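PDB 3SS6: acetyl-CoA acetyltransferase, which probably catalyses the thiolase reaction, the reversible Claisen condensation of two acetyl-CoA molecules to acetoacetyl-CoA and free coenzyme A. Local coordinates for residues A[32-37]-A[73-78]; A[112-117]-A[255-260]; A[119-124]-A[350-355]; A[162-167]-A[241-246]; A[317-322]-A[342-347]. All coordinates share one frame; numbering follows the deposited sequence. Where two conformers were deposited one is given.

Contact 1: A[32-37]-A[73-78]; sequences LAVPVL and ALAAGF
Ala73 opens the contact with its backbone: its N sits 4.2 Å from CD1 of Leu37, the methyl that helix 29-43 sends out toward helix 68-75. Leu74 turns away from that helix and packs instead on Pro287 of the second subunit. At Ala75 the methyl takes up the contact, its CB lying 3.7 Å from CG2 of Val34; the same alanine also packs on Ile154 of the second subunit. Ala76 meets the other branch of this valine. With CG1 of Val34 anti to the backbone N (chi1 162°), that methyl reaches CA of Ala76 at 3.8 Å and touches its CB, while CG2 lies beside Ala76 N. Gly77 then ends the helix in a Schellman motif: with positive phi, its N bonds back to Leu74 O, and Phe78 N bonds to Ala73 O at 3.1 Å. This reversal folds the Phe78 ring back under the last turn. CB of Ala76 stands 4.0 Å above the centre of one ring face, while Leu37 O lies at the ring edge, in plane, 3.8 Å from CZ. Leu37 CB touches the same tip. Between the two segments the contact is thus van der Waals packing, methyls at one end and the Phe78 ring tip against Leu37 at the other; Ala76, being small, lets its backbone approach Val34 closely. Polar bonds run within each turn, or to neighbours such as Gln38, whose NE2 binds Ala76 O.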
# COMPACT_ATOMS: atom_id res chain seq x y z
N LEU A 32 -10.53 -23.38 0.08
CA LEU A 32 -10.26 -24.35 -0.98
C LEU A 32 -10.00 -25.73 -0.37
O LEU A 32 -10.31 -26.76 -0.96
CB LEU A 32 -9.07 -23.87 -1.81
CG LEU A 32 -8.64 -24.73 -3.01
CD1 LEU A 32 -9.86 -25.11 -3.87
CD2 LEU A 32 -7.61 -23.95 -3.84
N ALA A 33 -9.43 -25.74 0.84
CA ALA A 33 -9.15 -27.01 1.52
C ALA A 33 -10.40 -27.64 2.10
O ALA A 33 -10.55 -28.85 2.06
CB ALA A 33 -8.12 -26.81 2.63
N VAL A 34 -11.30 -26.81 2.63
CA VAL A 34 -12.46 -27.31 3.36
C VAL A 34 -13.27 -28.42 2.67
O VAL A 34 -13.45 -29.49 3.23
CB VAL A 34 -13.39 -26.15 3.83
CG1 VAL A 34 -14.77 -26.69 4.17
CG2 VAL A 34 -12.77 -25.43 5.04
N PRO A 35 -13.77 -28.19 1.44
CA PRO A 35 -14.63 -29.22 0.85
C PRO A 35 -13.89 -30.51 0.53
O PRO A 35 -14.51 -31.59 0.50
CB PRO A 35 -15.15 -28.56 -0.45
CG PRO A 35 -14.19 -27.44 -0.73
CD PRO A 35 -13.67 -26.97 0.61
N VAL A 36 -12.59 -30.40 0.29
CA VAL A 36 -11.76 -31.56 -0.01
C VAL A 36 -11.47 -32.36 1.27
O VAL A 36 -11.50 -33.60 1.27
CB VAL A 36 -10.48 -31.15 -0.76
CG1 VAL A 36 -9.65 -32.37 -1.11
CG2 VAL A 36 -10.85 -30.40 -2.03
N LEU A 37 -11.21 -31.65 2.37
CA LEU A 37 -11.10 -32.30 3.67
C LEU A 37 -12.39 -33.05 3.99
O LEU A 37 -12.36 -34.20 4.43
CB LEU A 37 -10.89 -31.26 4.77
CG LEU A 37 -9.51 -30.61 4.80
CD1 LEU A 37 -9.50 -29.47 5.81
CD2 LEU A 37 -8.43 -31.65 5.15
N ALA A 73 -9.51 -27.31 9.40
CA ALA A 73 -10.20 -28.37 10.15
C ALA A 73 -11.44 -27.81 10.85
O ALA A 73 -12.54 -28.39 10.78
CB ALA A 73 -9.25 -29.00 11.18
N LEU A 74 -11.27 -26.67 11.52
CA LEU A 74 -12.38 -26.04 12.22
C LEU A 74 -13.42 -25.52 11.24
O LEU A 74 -14.62 -25.66 11.47
CB LEU A 74 -11.89 -24.89 13.10
CG LEU A 74 -11.06 -25.26 14.32
CD1 LEU A 74 -10.46 -23.99 14.92
CD2 LEU A 74 -11.88 -26.01 15.35
N ALA A 75 -12.97 -24.90 10.15
CA ALA A 75 -13.91 -24.37 9.16
C ALA A 75 -14.71 -25.48 8.47
O ALA A 75 -15.85 -25.25 8.02
CB ALA A 75 -13.19 -23.50 8.14
N ALA A 76 -14.13 -26.67 8.41
CA ALA A 76 -14.80 -27.84 7.83
C ALA A 76 -15.83 -28.44 8.78
O ALA A 76 -16.54 -29.38 8.42
CB ALA A 76 -13.77 -28.89 7.44
N GLY A 77 -15.89 -27.90 10.00
CA GLY A 77 -16.83 -28.37 11.00
C GLY A 77 -16.34 -29.55 11.82
O GLY A 77 -17.13 -30.18 12.54
N PHE A 78 -15.05 -29.87 11.73
CA PHE A 78 -14.50 -30.98 12.49
C PHE A 78 -14.48 -30.59 13.97
O PHE A 78 -14.35 -29.40 14.29
CB PHE A 78 -13.08 -31.34 12.01
CG PHE A 78 -13.01 -31.89 10.60
CD1 PHE A 78 -14.16 -32.26 9.91
CD2 PHE A 78 -11.77 -32.05 9.98
CE1 PHE A 78 -14.08 -32.77 8.61
CE2 PHE A 78 -11.67 -32.56 8.68
CZ PHE A 78 -12.83 -32.93 8.00

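Contact 2: A[112-117]-A[255-260]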
# COMPACT_ATOMS: atom_id res chain seq x y z
N VAL A 112 -5.16 -41.97 12.94
CA VAL A 112 -5.76 -41.49 11.69
C VAL A 112 -5.28 -40.06 11.44
O VAL A 112 -5.42 -39.20 12.31
CB VAL A 112 -7.31 -41.48 11.78
CG1 VAL A 112 -7.93 -40.92 10.51
CG2 VAL A 112 -7.85 -42.89 12.03
N VAL A 113 -4.72 -39.80 10.26
CA VAL A 113 -4.31 -38.44 9.92
C VAL A 113 -4.84 -38.08 8.54
O VAL A 113 -4.80 -38.90 7.62
CB VAL A 113 -2.78 -38.30 9.90
CG1 VAL A 113 -2.36 -36.85 9.56
CG2 VAL A 113 -2.19 -38.73 11.23
N VAL A 114 -5.34 -36.85 8.39
CA VAL A 114 -5.75 -36.33 7.10
C VAL A 114 -4.64 -35.38 6.65
O VAL A 114 -4.28 -34.45 7.37
CB VAL A 114 -7.09 -35.59 7.20
CG1 VAL A 114 -7.45 -34.97 5.86
CG2 VAL A 114 -8.19 -36.55 7.65
N ALA A 115 -4.07 -35.63 5.48
CA ALA A 115 -2.87 -34.88 5.10
C ALA A 115 -2.86 -34.59 3.63
O ALA A 115 -3.34 -35.38 2.82
CB ALA A 115 -1.61 -35.65 5.49
N GLY A 116 -2.29 -33.45 3.27
CA GLY A 116 -2.17 -33.10 1.87
C GLY A 116 -1.64 -31.69 1.76
O GLY A 116 -0.77 -31.28 2.53
N GLY A 117 -2.16 -30.95 0.79
CA GLY A 117 -1.64 -29.61 0.55
C GLY A 117 -2.64 -28.74 -0.18
O GLY A 117 -3.63 -29.21 -0.73
N SER A 255 -6.37 -27.89 -4.14
CA SER A 255 -6.08 -28.61 -2.90
C SER A 255 -6.15 -30.11 -3.15
O SER A 255 -6.74 -30.56 -4.15
CB SER A 255 -7.08 -28.22 -1.80
OG SER A 255 -8.42 -28.54 -2.19
N ALA A 256 -5.52 -30.88 -2.27
CA ALA A 256 -5.51 -32.33 -2.41
C ALA A 256 -5.26 -32.96 -1.05
O ALA A 256 -4.42 -32.49 -0.29
CB ALA A 256 -4.44 -32.77 -3.41
N VAL A 257 -5.99 -34.03 -0.74
CA VAL A 257 -6.04 -34.56 0.62
C VAL A 257 -6.08 -36.08 0.58
O VAL A 257 -6.78 -36.66 -0.25
CB VAL A 257 -7.33 -34.04 1.33
CG1 VAL A 257 -7.49 -34.65 2.68
CG2 VAL A 257 -7.29 -32.50 1.46
N LEU A 258 -5.31 -36.73 1.46
CA LEU A 258 -5.40 -38.17 1.64
C LEU A 258 -5.86 -38.45 3.07
O LEU A 258 -5.59 -37.67 3.98
CB LEU A 258 -4.03 -38.83 1.46
CG LEU A 258 -3.42 -39.00 0.07
CD1 LEU A 258 -3.23 -37.64 -0.61
CD2 LEU A 258 -2.09 -39.72 0.24
N VAL A 259 -6.54 -39.58 3.26
CA VAL A 259 -6.78 -40.07 4.62
C VAL A 259 -5.82 -41.24 4.83
O VAL A 259 -5.79 -42.18 4.03
CB VAL A 259 -8.24 -40.56 4.83
CG1 VAL A 259 -8.40 -41.16 6.23
CG2 VAL A 259 -9.23 -39.40 4.61
N LEU A 260 -5.01 -41.14 5.88
CA LEU A 260 -4.04 -42.18 6.20
C LEU A 260 -4.34 -42.76 7.57
O LEU A 260 -4.81 -42.05 8.46
CB LEU A 260 -2.62 -41.59 6.20
CG LEU A 260 -2.15 -40.94 4.89
CD1 LEU A 260 -2.39 -39.41 4.89
CD2 LEU A 260 -0.68 -41.24 4.68
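Gly116 and Val257 face each other with their CA atoms only 4.3 Å apart, and the strands have no room for a side chain at the glycine: its CA nearly abuts the neighbouring strand, with a CA-H...O contact of 3.2 Å to Ala256 O. This closeness falls at a non-hydrogen-bonded pair of two antiparallel strands, 112-120 and 252-262, adjacent in the mixed sheet of the N-terminal half; segments 112-117 and 255-260 run at 155° to each other. On both sides of it the peptides lock in pairs. Leu258 N gives the shortest of the bonds, 2.7 Å to Ala115 O and almost straight at 172°, and Ala115 N returns one to Leu258 O. Farther along, Val113 and Leu260 exchange two more, with Leu260 N approaching Val113 O nearly along the C=O axis; Gly117 and Ala256 do the same at the other end. Ala115 and Leu260 share one face of the sheet, where CD1 of the leucine comes within 3.9 Å of the alanine CB; helices 93-107 and 352-370 pack there. Val114 and Val259 are on the other face, their CG2 methyls 4.3 Å apart, and Leu37 of helix 29-43 packs against Val114. The far edge of strand 112-120 is bonded to strand 53-57, and the hydroxyl of Ser255 to Leu32 O. The polar groups facing between the strands are thus spent on each other, and what they present to the helix layers is almost wholly aliphatic, as suits a sheet packed between helix layers.

Contact 3: A[119-124]-A[350-355]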
# COMPACT_ATOMS: atom_id res chain seq x y z
N GLU A 119 -2.85 -24.63 -2.31
CA GLU A 119 -2.31 -23.33 -2.69
C GLU A 119 -3.40 -22.57 -3.40
O GLU A 119 -4.06 -23.11 -4.30
CB GLU A 119 -1.10 -23.45 -3.62
CG GLU A 119 -0.15 -22.22 -3.54
CD GLU A 119 0.64 -22.21 -2.22
OE1 GLU A 119 1.29 -23.23 -1.90
OE2 GLU A 119 0.58 -21.21 -1.48
N ALA A 120 -3.60 -21.33 -2.97
CA ALA A 120 -4.52 -20.42 -3.62
C ALA A 120 -3.66 -19.27 -4.10
O ALA A 120 -3.51 -18.25 -3.42
CB ALA A 120 -5.59 -19.94 -2.63
N MET A 121 -3.06 -19.44 -5.27
CA MET A 121 -2.11 -18.45 -5.75
C MET A 121 -2.85 -17.19 -6.20
O MET A 121 -2.38 -16.09 -5.94
CB MET A 121 -1.22 -19.04 -6.85
CG MET A 121 -0.44 -20.25 -6.33
SD MET A 121 0.71 -21.04 -7.49
CE MET A 121 2.11 -19.90 -7.42
N SER A 122 -4.01 -17.36 -6.84
CA SER A 122 -4.78 -16.24 -7.37
C SER A 122 -5.17 -15.22 -6.30
O SER A 122 -5.28 -14.03 -6.58
CB SER A 122 -6.05 -16.72 -8.07
OG SER A 122 -5.78 -17.56 -9.18
N SER A 123 -5.43 -15.69 -5.08
CA SER A 123 -5.91 -14.80 -4.01
C SER A 123 -4.78 -14.35 -3.07
O SER A 123 -5.01 -13.69 -2.04
CB SER A 123 -7.02 -15.49 -3.21
OG SER A 123 -6.55 -16.70 -2.64
N SER A 124 -3.54 -14.71 -3.42
CA SER A 124 -2.41 -14.35 -2.57
C SER A 124 -2.19 -12.84 -2.54
O SER A 124 -2.38 -12.16 -3.55
CB SER A 124 -1.14 -15.07 -3.04
OG SER A 124 -1.26 -16.47 -2.80
N HIS A 350 0.40 -26.05 -11.65
CA HIS A 350 1.24 -26.27 -10.49
C HIS A 350 0.90 -25.42 -9.25
O HIS A 350 1.59 -24.47 -8.96
CB HIS A 350 2.70 -26.04 -10.91
CG HIS A 350 3.72 -26.37 -9.87
ND1 HIS A 350 3.46 -27.21 -8.80
CD2 HIS A 350 5.02 -26.00 -9.75
CE1 HIS A 350 4.55 -27.32 -8.06
NE2 HIS A 350 5.51 -26.60 -8.61
N PRO A 351 -0.16 -25.77 -8.52
CA PRO A 351 -0.47 -25.01 -7.30
C PRO A 351 0.53 -25.59 -6.32
O PRO A 351 0.35 -26.68 -5.80
CB PRO A 351 -1.88 -25.47 -6.96
CG PRO A 351 -2.03 -26.79 -7.62
CD PRO A 351 -1.16 -26.79 -8.83
N ILE A 352 1.55 -24.81 -6.02
CA ILE A 352 2.75 -25.34 -5.42
C ILE A 352 2.61 -26.08 -4.09
O ILE A 352 3.13 -27.18 -3.97
CB ILE A 352 3.83 -24.24 -5.30
CG1 ILE A 352 3.32 -23.06 -4.49
CG2 ILE A 352 4.21 -23.73 -6.67
CD1 ILE A 352 4.24 -21.86 -4.54
N GLY A 353 1.87 -25.53 -3.14
CA GLY A 353 1.71 -26.20 -1.86
C GLY A 353 0.99 -27.53 -2.00
O GLY A 353 1.25 -28.48 -1.29
N CYS A 354 0.02 -27.52 -2.90
CA CYS A 354 -0.80 -28.67 -3.25
C CYS A 354 -0.13 -29.82 -4.00
O CYS A 354 -0.46 -30.98 -3.80
CB CYS A 354 -2.02 -28.18 -4.04
SG CYS A 354 -3.06 -29.48 -4.73
N THR A 355 0.78 -29.48 -4.90
CA THR A 355 1.24 -30.40 -5.94
C THR A 355 1.82 -31.72 -5.44
O THR A 355 1.59 -32.77 -6.04
CB THR A 355 2.23 -29.70 -6.88
OG1 THR A 355 1.52 -28.71 -7.62
CG2 THR A 355 2.86 -30.71 -7.84
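Glu119 reaches over Ile352 to the start of helix 352-370, its OE1 lying 2.7 Å from Gly353 N in a bond that is weak because it is bent to 123°. CG is anti to the backbone N (chi1 -155°) and the chain then bends at chi2, which curls the carboxylate back alongside CG1 of Ile352. OE1 also comes 3.0 Å from CA of Gly353, an approach the glycine permits. The firmer partners of this carboxylate are elsewhere: Cys59 N for OE1 and Ile60 N for OE2. Glu119 CB meets CB of Pro351 at 4.0 Å. His350 and Pro351 belong to the Gly-His-Pro signature that in thiolases lines the active site. Here ND1 of His350 gives a bond of 2.7 Å to Thr355 OG1 in the plane of the ring, and CG2 of Ile352 stands over the centre of one ring face, so the imidazole is fixed in rotation. Next, Met121 crosses Ile352 at about a right angle, its CE 4.1 Å from CD1, with SD beside His350 O. Met121 begins a type I turn in which Ser122 O accepts a bond from Trp133 NE1 of the second subunit, and Ser124 OG bonds back to Ala120 O.

Contact 4: A[162-167]-A[241-246]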
# COMPACT_ATOMS: atom_id res chain seq x y z
N THR A 162 16.74 -21.13 -12.97
CA THR A 162 17.36 -22.39 -12.55
C THR A 162 17.07 -23.48 -13.58
O THR A 162 17.87 -24.40 -13.77
CB THR A 162 16.92 -22.86 -11.13
OG1 THR A 162 15.59 -23.41 -11.18
CG2 THR A 162 16.95 -21.69 -10.15
N ALA A 163 15.93 -23.36 -14.26
CA ALA A 163 15.59 -24.28 -15.33
C ALA A 163 16.54 -24.10 -16.50
O ALA A 163 17.03 -25.09 -17.07
CB ALA A 163 14.13 -24.08 -15.77
N GLU A 164 16.84 -22.85 -16.85
CA GLU A 164 17.77 -22.58 -17.95
C GLU A 164 19.15 -23.11 -17.60
O GLU A 164 19.91 -23.50 -18.49
CB GLU A 164 17.84 -21.09 -18.28
CG GLU A 164 16.64 -20.54 -19.08
CD GLU A 164 16.69 -20.92 -20.56
OE1 GLU A 164 17.66 -21.58 -20.99
OE2 GLU A 164 15.75 -20.55 -21.30
N ASN A 165 19.49 -23.10 -16.32
CA ASN A 165 20.77 -23.68 -15.90
C ASN A 165 20.82 -25.16 -16.25
O ASN A 165 21.86 -25.67 -16.67
CB ASN A 165 21.02 -23.48 -14.40
CG ASN A 165 21.33 -22.03 -14.04
OD1 ASN A 165 21.78 -21.25 -14.89
ND2 ASN A 165 21.09 -21.67 -12.78
N LEU A 166 19.70 -25.84 -16.07
CA LEU A 166 19.63 -27.26 -16.38
C LEU A 166 19.64 -27.49 -17.89
O LEU A 166 20.21 -28.47 -18.36
CB LEU A 166 18.41 -27.90 -15.72
CG LEU A 166 18.58 -28.21 -14.23
CD1 LEU A 166 17.27 -28.72 -13.63
CD2 LEU A 166 19.71 -29.22 -14.01
N VAL A 167 19.01 -26.58 -18.64
CA VAL A 167 19.03 -26.64 -20.10
C VAL A 167 20.47 -26.67 -20.58
O VAL A 167 20.87 -27.53 -21.38
CB VAL A 167 18.34 -25.41 -20.72
CG1 VAL A 167 18.66 -25.30 -22.21
CG2 VAL A 167 16.83 -25.49 -20.50
N GLY A 241 17.11 -17.89 -24.97
CA GLY A 241 16.81 -19.06 -24.17
C GLY A 241 15.81 -19.97 -24.85
O GLY A 241 15.49 -19.79 -26.04
N SER A 242 15.32 -20.95 -24.10
CA SER A 242 14.36 -21.92 -24.63
C SER A 242 13.21 -22.22 -23.66
O SER A 242 12.21 -22.80 -24.06
CB SER A 242 15.06 -23.22 -25.04
OG SER A 242 15.81 -23.75 -23.95
N VAL A 243 13.36 -21.84 -22.39
CA VAL A 243 12.24 -21.97 -21.46
C VAL A 243 11.24 -20.85 -21.72
O VAL A 243 11.61 -19.67 -21.74
CB VAL A 243 12.71 -21.94 -19.98
CG1 VAL A 243 11.53 -22.13 -19.02
CG2 VAL A 243 13.75 -23.02 -19.73
N THR A 244 9.97 -21.21 -21.95
CA THR A 244 8.93 -20.25 -22.29
C THR A 244 7.74 -20.41 -21.34
O THR A 244 7.72 -21.33 -20.51
CB THR A 244 8.38 -20.48 -23.70
OG1 THR A 244 7.60 -21.69 -23.70
CG2 THR A 244 9.52 -20.62 -24.71
N ALA A 245 6.75 -19.55 -21.46
CA ALA A 245 5.52 -19.73 -20.68
C ALA A 245 4.81 -21.02 -21.09
O ALA A 245 4.11 -21.62 -20.28
CB ALA A 245 4.60 -18.54 -20.87
N GLY A 246 4.99 -21.43 -22.34
CA GLY A 246 4.31 -22.61 -22.85
C GLY A 246 4.91 -23.92 -22.39
O GLY A 246 4.21 -24.92 -22.28
O HOH W 1 14.05 -18.49 -21.22
O HOH W 2 18.37 -22.32 -23.92
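The carboxylate of Glu164 is the flat group against which the loop 241-246 is laid. Over one of its faces stands Val243: its CG2 is 3.7 Å from CD, and its N-H, on the same side, meets OE2 from 44° out of the plane, at 2.9 Å and nearly straight (171°). At the edge, Ser242 N takes the syn lone pair of OE2, also at 2.9 Å. A water gives OE2 a third bond and another to Val243 O; a second water joins OE1 to Ser242 OG, a hydroxyl that Gln177 also binds. The glutamate gets there by bending: CG is anti to the carbonyl carbon (chi1 -77°) and the chain turns again at chi2, which turns the carboxylate in toward the loop. CA of Gly241 lies only 3.4 Å from OE2, close in a place where the glycine has nothing to obstruct it. Beside the polar bonds, CG2 of Val243 tucks against Ala163 CB at 4.1 Å and Val167 CG2 at 4.0 Å, the two residues a helical turn apart that frame Glu164. One carboxylate oxygen holding two successive backbone N-H groups fixes the path of an irregular segment. Both parts come from the long excursion between strands 112-120 and 252-262, consistent with the loop domain that thiolases insert at this point of the N-terminal half.

Contact 5: A[317-322]-A[342-347]; sequences INEAFA and NGSGVG
OE1 of Glu319 is gripped by two donors: Val346 N bonds to it at 3.1 Å and 161°, approaching on the anti lone pair, and Ser184 OG of helix 174-194 adds a second bond. That same serine hydroxyl is also bonded to Ser344 N and Gly347 N, so it ties the glutamate to the turn that starts helix 345-348. CG of Glu319 is anti to the carbonyl carbon (chi1 -73°), and beyond it the chain runs extended over Ser344, whose CB lies 3.4 Å from CD of the glutamate. The serine sits at the N-cap position yet caps nothing with its side chain. With OG anti to its own backbone N (chi1 -175°), the hydroxyl points across the contact and accepts a bond of 3.0 Å from Glu319 N. Residues 318-321 spell Asn-Glu-Ala-Phe, the thiolase signature whose asparagine, in relatives, faces the active site; here Asn318 packs against the ring of His350. The next residue, Glu319, points into the glycine-rich turn, and OD1 of Asn318 also comes near it, which is consistent with a firmly held backbone beside Asn318. Gly345 lets the two chains close up: its CA makes a CA-H...O contact of 3.4 Å to Glu319 O, a buried carbonyl with no conventional hydrogen-bond partner in the model. CG2 of Val346 lies over Glu319 CB at 4.0 Å and near Ala322 N, where helix 322-332 begins just after Phe321, whose ring packs against Ala163 of helix 159-170.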
# COMPACT_ATOMS: atom_id res chain seq x y z
N ILE A 317 6.50 -37.49 -11.81
CA ILE A 317 7.60 -36.56 -11.57
C ILE A 317 7.09 -35.19 -11.95
O ILE A 317 6.92 -34.91 -13.14
CB ILE A 317 8.81 -36.86 -12.49
CG1 ILE A 317 9.24 -38.33 -12.40
CG2 ILE A 317 9.98 -35.93 -12.16
CD1 ILE A 317 9.73 -38.74 -11.03
N ASN A 318 6.83 -34.32 -10.98
CA ASN A 318 6.18 -33.07 -11.37
C ASN A 318 6.96 -32.28 -12.41
O ASN A 318 8.18 -32.13 -12.30
CB ASN A 318 5.84 -32.18 -10.18
CG ASN A 318 5.07 -30.95 -10.60
OD1 ASN A 318 4.07 -31.04 -11.32
ND2 ASN A 318 5.56 -29.78 -10.21
N GLU A 319 6.26 -31.79 -13.43
CA GLU A 319 6.85 -30.89 -14.41
C GLU A 319 6.76 -29.44 -13.93
O GLU A 319 5.80 -28.76 -14.24
CB GLU A 319 6.10 -31.00 -15.75
CG GLU A 319 6.32 -32.27 -16.56
CD GLU A 319 5.21 -32.48 -17.59
OE1 GLU A 319 4.23 -31.71 -17.56
OE2 GLU A 319 5.32 -33.40 -18.42
N ALA A 320 7.76 -28.96 -13.19
CA ALA A 320 7.83 -27.54 -12.85
C ALA A 320 8.16 -26.75 -14.12
O ALA A 320 7.62 -25.66 -14.38
CB ALA A 320 8.89 -27.32 -11.80
N PHE A 321 9.08 -27.31 -14.90
CA PHE A 321 9.39 -26.83 -16.24
C PHE A 321 9.64 -28.09 -17.04
O PHE A 321 10.11 -29.08 -16.49
CB PHE A 321 10.64 -25.95 -16.25
CG PHE A 321 10.54 -24.79 -15.32
CD1 PHE A 321 10.08 -23.56 -15.78
CD2 PHE A 321 10.86 -24.93 -13.98
CE1 PHE A 321 9.95 -22.48 -14.92
CE2 PHE A 321 10.73 -23.86 -13.11
CZ PHE A 321 10.29 -22.63 -13.58
N ALA A 322 9.30 -28.07 -18.32
CA ALA A 322 9.60 -29.24 -19.15
C ALA A 322 11.10 -29.55 -19.10
O ALA A 322 11.50 -30.71 -19.05
CB ALA A 322 9.14 -29.00 -20.58
N ASN A 342 -0.79 -39.31 -17.59
CA ASN A 342 -1.96 -38.48 -17.88
C ASN A 342 -1.61 -37.00 -17.83
O ASN A 342 -2.45 -36.16 -17.53
CB ASN A 342 -3.11 -38.78 -16.91
CG ASN A 342 -3.67 -40.18 -17.10
OD1 ASN A 342 -3.85 -40.64 -18.22
ND2 ASN A 342 -3.91 -40.88 -15.99
N GLY A 343 -0.34 -36.69 -18.10
CA GLY A 343 0.13 -35.32 -18.06
C GLY A 343 0.71 -34.91 -16.72
O GLY A 343 0.72 -35.66 -15.74
N SER A 344 1.23 -33.69 -16.67
CA SER A 344 1.77 -33.19 -15.41
C SER A 344 1.69 -31.68 -15.35
O SER A 344 0.80 -31.08 -15.98
CB SER A 344 3.19 -33.71 -15.18
OG SER A 344 3.69 -33.33 -13.90
N GLY A 345 2.60 -31.05 -14.62
CA GLY A 345 2.50 -29.63 -14.32
C GLY A 345 2.34 -28.68 -15.50
O GLY A 345 1.70 -27.64 -15.37
N VAL A 346 2.94 -29.01 -16.64
CA VAL A 346 2.82 -28.09 -17.77
C VAL A 346 1.38 -28.04 -18.27
O VAL A 346 0.83 -26.96 -18.51
CB VAL A 346 3.80 -28.43 -18.90
CG1 VAL A 346 3.49 -27.57 -20.13
CG2 VAL A 346 5.24 -28.19 -18.42
N GLY A 347 0.77 -29.21 -18.43
CA GLY A 347 -0.62 -29.24 -18.88
C GLY A 347 -1.67 -28.99 -17.80
O GLY A 347 -2.69 -28.33 -18.05

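Contact 2 lies inside the sheet of the N-terminal half and is held by paired peptides; contact 1 joins its segments by apolar packing of small side chains and one aromatic ring, partly buried near the second subunit, and its helix 29-43 covers strand 252-262. Contact 3 also uses strand 112-120 and links the N- and C-terminal halves. It meets contact 5 at His350 and Asn318, which belong to two sequence signatures that line the active site in thiolases. Contact 4, about 21 Å from the chain's centre, reaches contact 5 through Phe321. In contacts 3, 4 and 5 a buried glutamate binds backbone N-H groups, weakly across the segments in contact 3, chemistry absent from contacts 1 and 2.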